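Local coordinates for triacylglycerol lipase (Yarrowia lipolytica, PDB 3O0D), which probably hydrolyses the ester bonds of triacylglycerols as a secreted, glycosylated lipase of the alpha/beta-hydrolase fold, at residues A[247-252]-A[261-266]; A[254-259]-A[292-297]. One frame throughout, in Å; residues are numbered along the deposited sequence.

Overall arrangement
Contact 1 pairs strands 247-250 and 262-265, neighbours in the large mixed sheet; contact 2 joins the loop between those strands to the loop after helix 285-290. Along the chain the segments come as 247-252, 254-259, 261-266 and 292-297, so contact 2 fastens the connection of the hairpin that contact 1 forms. Their centres lie about 12 Å apart, on the same side of the chain's centre. They also touch directly: W252 CE2 is 3.3 Å from P258 CD, and I250 CD1 is 3.8 Å from F293 CE1. Helix 12-27 packs against both. The tip of the hairpin is thereby tied to the segment following H289, a residue of a probable Ser-His-Asp triad.

Contact 1 (A[247-252]-A[261-266]); sequences EVFIDW and NVVMCQ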
ATOM      1  N   GLU A 247       9.702  -0.283   6.056  1.00 10.93           N
ATOM      2  CA  GLU A 247       8.777  -1.139   6.825  1.00 11.23           C
ATOM      3  C   GLU A 247       8.404  -0.504   8.208  1.00  9.53           C
ATOM      4  O   GLU A 247       9.310   0.013   8.899  1.00 10.60           O
ATOM      5  CB  GLU A 247       9.449  -2.490   7.082  1.00 11.23           C
ATOM      6  CG  GLU A 247       8.502  -3.476   7.875  1.00 10.66           C
ATOM      7  CD  GLU A 247       9.033  -4.882   7.950  1.00 13.22           C
ATOM      8  OE1 GLU A 247      10.277  -5.110   7.713  1.00 14.73           O
ATOM      9  OE2 GLU A 247       8.233  -5.819   8.273  1.00 13.26           O
ATOM     10  N   VAL A 248       7.086  -0.511   8.507  1.00  8.97           N
ATOM     11  CA  VAL A 248       6.535  -0.159   9.834  1.00  8.91           C
ATOM     12  C   VAL A 248       5.776  -1.427  10.327  1.00  8.22           C
ATOM     13  O   VAL A 248       4.892  -1.881   9.661  1.00 10.09           O
ATOM     14  CB  VAL A 248       5.503   0.893   9.637  1.00  8.68           C
ATOM     15  CG1 VAL A 248       4.873   1.275  11.046  1.00  8.54           C
ATOM     16  CG2 VAL A 248       6.225   2.183   8.983  1.00  9.32           C
ATOM     17  N   PHE A 249       6.196  -2.002  11.442  1.00  8.40           N
ATOM     18  CA  PHE A 249       5.764  -3.356  11.819  1.00  8.48           C
ATOM     19  C   PHE A 249       4.900  -3.236  13.056  1.00  8.56           C
ATOM     20  O   PHE A 249       5.310  -2.655  14.066  1.00  9.65           O
ATOM     21  CB  PHE A 249       7.003  -4.138  12.168  1.00  7.60           C
ATOM     22  CG  PHE A 249       6.761  -5.582  12.529  1.00  6.73           C
ATOM     23  CD1 PHE A 249       6.173  -6.471  11.554  1.00 11.86           C
ATOM     24  CD2 PHE A 249       7.163  -6.053  13.758  1.00  9.43           C
ATOM     25  CE1 PHE A 249       6.115  -7.875  11.868  1.00 11.51           C
ATOM     26  CE2 PHE A 249       7.051  -7.388  14.104  1.00 10.75           C
ATOM     27  CZ  PHE A 249       6.521  -8.303  13.121  1.00 11.11           C
ATOM     28  N   ILE A 250       3.727  -3.892  12.970  1.00  7.76           N
ATOM     29  CA  ILE A 250       2.834  -3.988  14.150  1.00  7.36           C
ATOM     30  C   ILE A 250       3.220  -5.299  14.814  1.00  8.75           C
ATOM     31  O   ILE A 250       2.843  -6.373  14.304  1.00 10.03           O
ATOM     32  CB  ILE A 250       1.419  -4.058  13.684  1.00  7.74           C
ATOM     33  CG1 ILE A 250       0.999  -2.779  12.934  1.00  7.11           C
ATOM     34  CG2 ILE A 250       0.479  -4.271  14.906  1.00  8.42           C
ATOM     35  CD1 ILE A 250      -0.404  -2.961  12.217  1.00  8.58           C
ATOM     36  N   ASP A 251       3.986  -5.181  15.904  1.00  9.35           N
ATOM     37  CA  ASP A 251       4.414  -6.375  16.627  1.00 10.51           C
ATOM     38  C   ASP A 251       3.376  -6.706  17.704  1.00  9.87           C
ATOM     39  O   ASP A 251       3.627  -6.502  18.924  1.00 10.36           O
ATOM     40  CB  ASP A 251       5.810  -6.156  17.215  1.00 11.67           C
ATOM     41  CG  ASP A 251       6.473  -7.486  17.644  1.00 13.84           C
ATOM     42  OD1 ASP A 251       5.768  -8.500  17.726  1.00 13.81           O
ATOM     43  OD2 ASP A 251       7.711  -7.494  17.836  1.00 16.03           O
ATOM     44  N   TRP A 252       2.235  -7.227  17.274  1.00  9.50           N
ATOM     45  CA  TRP A 252       1.083  -7.477  18.220  1.00  8.99           C
ATOM     46  C   TRP A 252       0.193  -8.430  17.502  1.00 11.25           C
ATOM     47  O   TRP A 252       0.049  -8.315  16.307  1.00 11.87           O
ATOM     48  CB  TRP A 252       0.328  -6.145  18.453  1.00  9.84           C
ATOM     49  CG  TRP A 252      -0.577  -6.183  19.689  1.00 10.65           C
ATOM     50  CD1 TRP A 252      -1.949  -6.148  19.707  1.00 11.56           C
ATOM     51  CD2 TRP A 252      -0.150  -6.390  21.040  1.00 10.37           C
ATOM     52  NE1 TRP A 252      -2.398  -6.241  21.032  1.00 13.05           N
ATOM     53  CE2 TRP A 252      -1.317  -6.345  21.855  1.00 13.54           C
ATOM     54  CE3 TRP A 252       1.109  -6.403  21.651  1.00 12.60           C
ATOM     55  CZ2 TRP A 252      -1.255  -6.434  23.261  1.00 15.04           C
ATOM     56  CZ3 TRP A 252       1.218  -6.484  23.080  1.00 13.15           C
ATOM     57  CH2 TRP A 252       0.005  -6.512  23.850  1.00 14.74           C
ATOM     58  N   ASN A 261       4.134  -1.061  20.555  1.00  8.91           N
ATOM     59  CA  ASN A 261       4.278  -2.269  19.728  1.00  8.94           C
ATOM     60  C   ASN A 261       4.097  -1.986  18.247  1.00 10.04           C
ATOM     61  O   ASN A 261       4.040  -2.932  17.431  1.00 11.20           O
ATOM     62  CB  ASN A 261       3.304  -3.309  20.176  1.00  8.39           C
ATOM     63  CG  ASN A 261       3.849  -4.026  21.387  1.00 11.19           C
ATOM     64  OD1 ASN A 261       4.382  -5.200  21.320  1.00 15.58           O
ATOM     65  ND2 ASN A 261       3.764  -3.362  22.495  1.00 10.05           N
ATOM     66  N   VAL A 262       4.199  -0.729  17.842  1.00  8.92           N
ATOM     67  CA  VAL A 262       4.318  -0.441  16.406  1.00  9.22           C
ATOM     68  C   VAL A 262       5.766   0.181  16.222  1.00  9.20           C
ATOM     69  O   VAL A 262       6.073   1.210  16.865  1.00 11.21           O
ATOM     70  CB  VAL A 262       3.251   0.560  15.974  1.00  7.36           C
ATOM     71  CG1 VAL A 262       3.354   0.918  14.424  1.00  9.24           C
ATOM     72  CG2 VAL A 262       1.799   0.136  16.296  1.00 11.06           C
ATOM     73  N   VAL A 263       6.611  -0.412  15.383  1.00  8.28           N
ATOM     74  CA  VAL A 263       8.025  -0.020  15.389  1.00  7.44           C
ATOM     75  C   VAL A 263       8.413   0.313  13.930  1.00  7.97           C
ATOM     76  O   VAL A 263       7.842  -0.250  12.977  1.00  8.85           O
ATOM     77  CB  VAL A 263       8.964  -1.090  16.010  1.00  9.76           C
ATOM     78  CG1 VAL A 263       8.675  -1.227  17.530  1.00 11.88           C
ATOM     79  CG2 VAL A 263       8.814  -2.480  15.248  1.00 10.42           C
ATOM     80  N   MET A 264       9.429   1.188  13.779  1.00 10.17           N
ATOM     81  CA  MET A 264       9.949   1.467  12.438  1.00  8.99           C
ATOM     82  C   MET A 264      11.167   0.567  12.242  1.00 11.10           C
ATOM     83  O   MET A 264      12.035   0.470  13.120  1.00 12.46           O
ATOM     84  CB  MET A 264      10.445   2.942  12.445  1.00 11.45           C
ATOM     85  CG  MET A 264       9.409   4.008  12.874  1.00 12.15           C
ATOM     86  SD  MET A 264       7.975   3.967  11.821  1.00 10.87           S
ATOM     87  CE  MET A 264       8.619   4.695  10.240  1.00  9.32           C
ATOM     88  N   CYS A 265      11.206  -0.175  11.116  1.00 10.05           N
ATOM     89  CA  CYS A 265      12.245  -1.205  10.919  1.00 13.05           C
ATOM     90  C   CYS A 265      13.251  -0.658   9.935  1.00  9.76           C
ATOM     91  O   CYS A 265      12.803  -0.153   8.940  1.00 13.71           O
ATOM     92  CB  CYS A 265      11.560  -2.412  10.228  1.00 11.25           C
ATOM     93  SG  CYS A 265      10.201  -3.023  11.337  1.00 14.46           S
ATOM     94  N   GLN A 266      14.521  -0.813  10.240  1.00 11.62           N
ATOM     95  CA  GLN A 266      15.608  -0.557   9.177  1.00 12.33           C
ATOM     96  C   GLN A 266      15.611  -1.688   8.169  1.00 12.58           C
ATOM     97  O   GLN A 266      15.226  -2.836   8.436  1.00 13.20           O
ATOM     98  CB  GLN A 266      16.946  -0.401   9.746  1.00 13.04           C
ATOM     99  CG  GLN A 266      17.061   0.824  10.702  1.00 14.86           C
ATOM    100  CD  GLN A 266      17.160   2.122  10.030  1.00 14.75           C
ATOM    101  OE1 GLN A 266      16.741   2.294   8.901  1.00 16.59           O
ATOM    102  NE2 GLN A 266      17.677   3.125  10.760  1.00 15.84           N
TER
HETATM  103  O   HOH W   1      12.580  -0.789   6.235  1.00 13.27           O
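Strands 247-250 and 262-265 run antiparallel, with their axes 4.7 Å apart at closest approach. F249 and V263 form the hydrogen-bonded pair: F249 N lies 2.9 Å from V263 O, and the return bond from V263 N reaches F249 O in its carbonyl plane. C265 N to E247 O and D251 N to N261 O extend the pairing at the two ends. V248, I250, V262 and M264 share one face. With CG1 anti to the backbone N in both valines, V248 CG1 meets V262 CG1 at 3.7 Å, the branches crossing obliquely. M264, bent at chi2 (-58°) and chi3 (-72°), turns its CE to within 3.7 Å of V248 CG2; F18 of helix 12-27 covers these two side chains. On the other face C265 SG, anti to its own carbonyl carbon (chi1 -60°), leans over the neighbouring strand to 3.5 Å from F249 CB, and is disulfide-bonded to C273. The extended E247 chain passes alongside this sulfur, CG to C265 SG 3.9 Å, while its OE2 is hydrogen-bonded to T226 and S274. Past the strand, D251 centres an inverse gamma turn and salt-bridges R228. This is an antiparallel beta hairpin built into the central sheet of an alpha/beta-hydrolase.

Contact 2 (A[254-259]-A[292-297]); sequences LIHPPL and YFVTEG
Y292 opens the second segment with its CB pointing away from the 254-259 loop, and its OH is hydrogen-bonded to D230, a member of the probable catalytic triad. Its N is hydrogen-bonded to V294 O at 3.2 Å, and a second, weak hydrogen bond from V294 N to Y292 O (2.8 Å) closes a classic gamma turn. F293, with a positive phi of 71°, is the centre of this turn. Its backbone N and O carry the polar links, while its ring packs on P257. The N reaches L254 O through a bridging water, which accepts from F293 N and donates to the carbonyl. The O of F293 is the principal acceptor: H256 N lies 2.8 Å away, in the carbonyl plane and on a lone pair, with an N-H...O angle of 157°. The same oxygen sits over one face of the H256 imidazole, offset toward the rim, and also closes on I255 CB at 3.2 Å. The F293 ring, with CG anti to the carbonyl carbon (chi1 -63°), crosses P257 at about a right angle, CD2 being 4.0 Å from P257 CD; Y15 of helix 12-27 meets this ring edge-to-face. An alanine in place of P257 would remove CG and CD and would probably loosen the packing against F293, I250 and V262. V294 presents its backbone to I255, whose CG2 is 3.6 Å from V294 C. T295 ends the contact: its OG1, anti to its carbonyl carbon, approaches I255 CG2 to 3.7 Å, the two side chains crossing obliquely. The geometry is that of irregular loop-to-loop packing, held by one direct backbone bond and one water bridge, which joins the hairpin connection to the segment after the probable catalytic histidine H289 in an alpha/beta-hydrolase fold.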
ATOM      1  N   LEU A 254      -3.143  -8.646  17.655  1.00 11.36           N
ATOM      2  CA  LEU A 254      -4.478  -8.234  17.361  1.00 12.08           C
ATOM      3  C   LEU A 254      -4.527  -6.852  16.689  1.00 13.83           C
ATOM      4  O   LEU A 254      -3.519  -6.143  16.650  1.00 13.36           O
ATOM      5  CB  LEU A 254      -5.248  -8.132  18.680  1.00 13.04           C
ATOM      6  CG  LEU A 254      -5.340  -9.524  19.383  1.00 18.63           C
ATOM      7  CD1 LEU A 254      -6.023  -9.400  20.696  1.00 19.35           C
ATOM      8  CD2 LEU A 254      -6.043 -10.570  18.535  1.00 17.78           C
ATOM      9  N   ILE A 255      -5.744  -6.442  16.341  1.00 11.74           N
ATOM     10  CA  ILE A 255      -6.002  -5.023  16.012  1.00 11.31           C
ATOM     11  C   ILE A 255      -5.755  -4.169  17.269  1.00 10.82           C
ATOM     12  O   ILE A 255      -5.521  -4.683  18.387  1.00 11.63           O
ATOM     13  CB  ILE A 255      -7.418  -4.822  15.466  1.00 11.20           C
ATOM     14  CG1 ILE A 255      -8.500  -5.333  16.468  1.00 16.25           C
ATOM     15  CG2 ILE A 255      -7.536  -5.590  14.101  1.00 13.11           C
ATOM     16  CD1 ILE A 255     -10.014  -4.985  16.150  1.00 17.55           C
ATOM     17  N   HIS A 256      -5.828  -2.868  17.065  1.00 10.92           N
ATOM     18  CA  HIS A 256      -5.627  -1.927  18.130  1.00 11.34           C
ATOM     19  C   HIS A 256      -4.404  -2.156  18.990  1.00  9.91           C
ATOM     20  O   HIS A 256      -4.515  -2.251  20.227  1.00 11.29           O
ATOM     21  CB  HIS A 256      -6.957  -1.809  18.972  1.00 13.03           C
ATOM     22  CG  HIS A 256      -8.123  -1.354  18.146  1.00 17.58           C
ATOM     23  ND1 HIS A 256      -8.101  -0.191  17.385  1.00 21.25           N
ATOM     24  CD2 HIS A 256      -9.314  -1.954  17.892  1.00 21.69           C
ATOM     25  CE1 HIS A 256      -9.240  -0.106  16.704  1.00 24.20           C
ATOM     26  NE2 HIS A 256      -9.985  -1.164  16.998  1.00 22.79           N
ATOM     27  N   PRO A 257      -3.204  -2.237  18.379  1.00  8.67           N
ATOM     28  CA  PRO A 257      -2.026  -2.549  19.124  1.00  7.26           C
ATOM     29  C   PRO A 257      -1.718  -1.389  20.110  1.00  9.00           C
ATOM     30  O   PRO A 257      -2.063  -0.176  19.863  1.00  8.59           O
ATOM     31  CB  PRO A 257      -0.937  -2.591  18.052  1.00  8.09           C
ATOM     32  CG  PRO A 257      -1.461  -1.732  16.898  1.00 10.00           C
ATOM     33  CD  PRO A 257      -2.951  -1.952  16.934  1.00  7.27           C
ATOM     34  N   PRO A 258      -1.028  -1.741  21.184  1.00  9.01           N
ATOM     35  CA  PRO A 258      -0.456  -0.706  22.039  1.00 10.96           C
ATOM     36  C   PRO A 258       0.590   0.146  21.247  1.00  9.93           C
ATOM     37  O   PRO A 258       1.251  -0.281  20.309  1.00  9.07           O
ATOM     38  CB  PRO A 258       0.249  -1.448  23.162  1.00 14.02           C
ATOM     39  CG  PRO A 258       0.009  -2.834  22.925  1.00 14.16           C
ATOM     40  CD  PRO A 258      -0.600  -3.100  21.581  1.00  8.98           C
ATOM     41  N   LEU A 259       0.734   1.392  21.709  1.00  9.29           N
ATOM     42  CA  LEU A 259       1.728   2.285  21.084  1.00  8.99           C
ATOM     43  C   LEU A 259       3.125   1.714  21.096  1.00  8.85           C
ATOM     44  O   LEU A 259       3.837   1.897  20.121  1.00  8.69           O
ATOM     45  CB  LEU A 259       1.721   3.628  21.907  1.00  7.01           C
ATOM     46  CG  LEU A 259       2.728   4.670  21.398  1.00  8.13           C
ATOM     47  CD1 LEU A 259       2.450   5.060  19.965  1.00  6.67           C
ATOM     48  CD2 LEU A 259       2.494   5.977  22.295  1.00  8.36           C
ATOM     49  N   TYR A 292      -4.643  -4.890  10.991  1.00  9.39           N
ATOM     50  CA  TYR A 292      -3.852  -3.701  10.742  1.00  9.89           C
ATOM     51  C   TYR A 292      -4.505  -2.470  11.414  1.00  8.98           C
ATOM     52  O   TYR A 292      -5.065  -1.696  10.768  1.00  9.17           O
ATOM     53  CB  TYR A 292      -3.679  -3.465   9.225  1.00  8.93           C
ATOM     54  CG  TYR A 292      -2.602  -4.340   8.618  1.00 11.74           C
ATOM     55  CD1 TYR A 292      -2.891  -5.598   8.114  1.00  9.99           C
ATOM     56  CD2 TYR A 292      -1.319  -3.939   8.587  1.00 10.75           C
ATOM     57  CE1 TYR A 292      -1.934  -6.395   7.610  1.00  7.90           C
ATOM     58  CE2 TYR A 292      -0.347  -4.719   8.083  1.00  8.97           C
ATOM     59  CZ  TYR A 292      -0.622  -5.980   7.603  1.00  6.99           C
ATOM     60  OH  TYR A 292       0.424  -6.739   7.145  1.00 11.35           O
ATOM     61  N   PHE A 293      -4.348  -2.364  12.731  1.00  9.28           N
ATOM     62  CA  PHE A 293      -5.000  -1.328  13.565  1.00  7.96           C
ATOM     63  C   PHE A 293      -6.509  -1.567  13.700  1.00  9.65           C
ATOM     64  O   PHE A 293      -7.021  -1.720  14.778  1.00 11.07           O
ATOM     65  CB  PHE A 293      -4.719   0.118  13.088  1.00  8.86           C
ATOM     66  CG  PHE A 293      -3.270   0.516  13.147  1.00  7.57           C
ATOM     67  CD1 PHE A 293      -2.497   0.454  12.041  1.00  9.29           C
ATOM     68  CD2 PHE A 293      -2.706   1.015  14.278  1.00  9.05           C
ATOM     69  CE1 PHE A 293      -1.239   0.745  12.062  1.00  9.29           C
ATOM     70  CE2 PHE A 293      -1.396   1.331  14.269  1.00 10.83           C
ATOM     71  CZ  PHE A 293      -0.679   1.196  13.134  1.00 10.05           C
ATOM     72  N   VAL A 294      -7.169  -1.599  12.550  1.00 10.16           N
ATOM     73  CA  VAL A 294      -8.543  -2.022  12.420  1.00 10.28           C
ATOM     74  C   VAL A 294      -8.590  -3.315  11.568  1.00  9.47           C
ATOM     75  O   VAL A 294      -7.635  -3.630  10.979  1.00  9.01           O
ATOM     76  CB  VAL A 294      -9.419  -0.977  11.740  1.00  9.84           C
ATOM     77  CG1 VAL A 294      -9.395   0.299  12.477  1.00 13.83           C
ATOM     78  CG2 VAL A 294      -8.920  -0.723  10.387  1.00 12.07           C
ATOM     79  N   THR A 295      -9.717  -4.016  11.585  1.00 11.57           N
ATOM     80  CA  THR A 295      -9.847  -5.222  10.741  1.00 11.21           C
ATOM     81  C   THR A 295     -10.002  -4.826   9.283  1.00 13.72           C
ATOM     82  O   THR A 295     -10.889  -4.045   8.981  1.00 17.60           O
ATOM     83  CB  THR A 295     -11.070  -6.049  11.202  1.00 13.23           C
ATOM     84  OG1 THR A 295     -10.775  -6.487  12.548  1.00 15.98           O
ATOM     85  CG2 THR A 295     -11.125  -7.279  10.290  1.00 13.33           C
ATOM     86  N   GLU A 296      -9.150  -5.334   8.408  1.00 11.35           N
ATOM     87  CA  GLU A 296      -9.214  -4.953   6.990  1.00 11.02           C
ATOM     88  C   GLU A 296      -9.996  -6.063   6.283  1.00 15.12           C
ATOM     89  O   GLU A 296     -10.093  -7.135   6.852  1.00 13.71           O
ATOM     90  CB  GLU A 296      -7.826  -4.915   6.395  1.00 10.24           C
ATOM     91  CG  GLU A 296      -6.836  -3.894   6.989  1.00 11.17           C
ATOM     92  CD  GLU A 296      -7.293  -2.410   6.598  1.00 15.77           C
ATOM     93  OE1 GLU A 296      -8.076  -2.218   5.664  1.00 13.33           O
ATOM     94  OE2 GLU A 296      -6.788  -1.451   7.221  1.00 10.64           O
ATOM     95  N   GLY A 297     -10.658  -5.712   5.175  1.00 12.70           N
ATOM     96  CA  GLY A 297     -11.211  -6.752   4.282  1.00 13.35           C
ATOM     97  C   GLY A 297     -12.680  -6.906   4.353  1.00 13.59           C
ATOM     98  O   GLY A 297     -13.261  -7.622   3.481  1.00 15.29           O
TER
HETATM   99  O   HOH W   2      -3.017  -4.667  14.229  1.00  9.82           O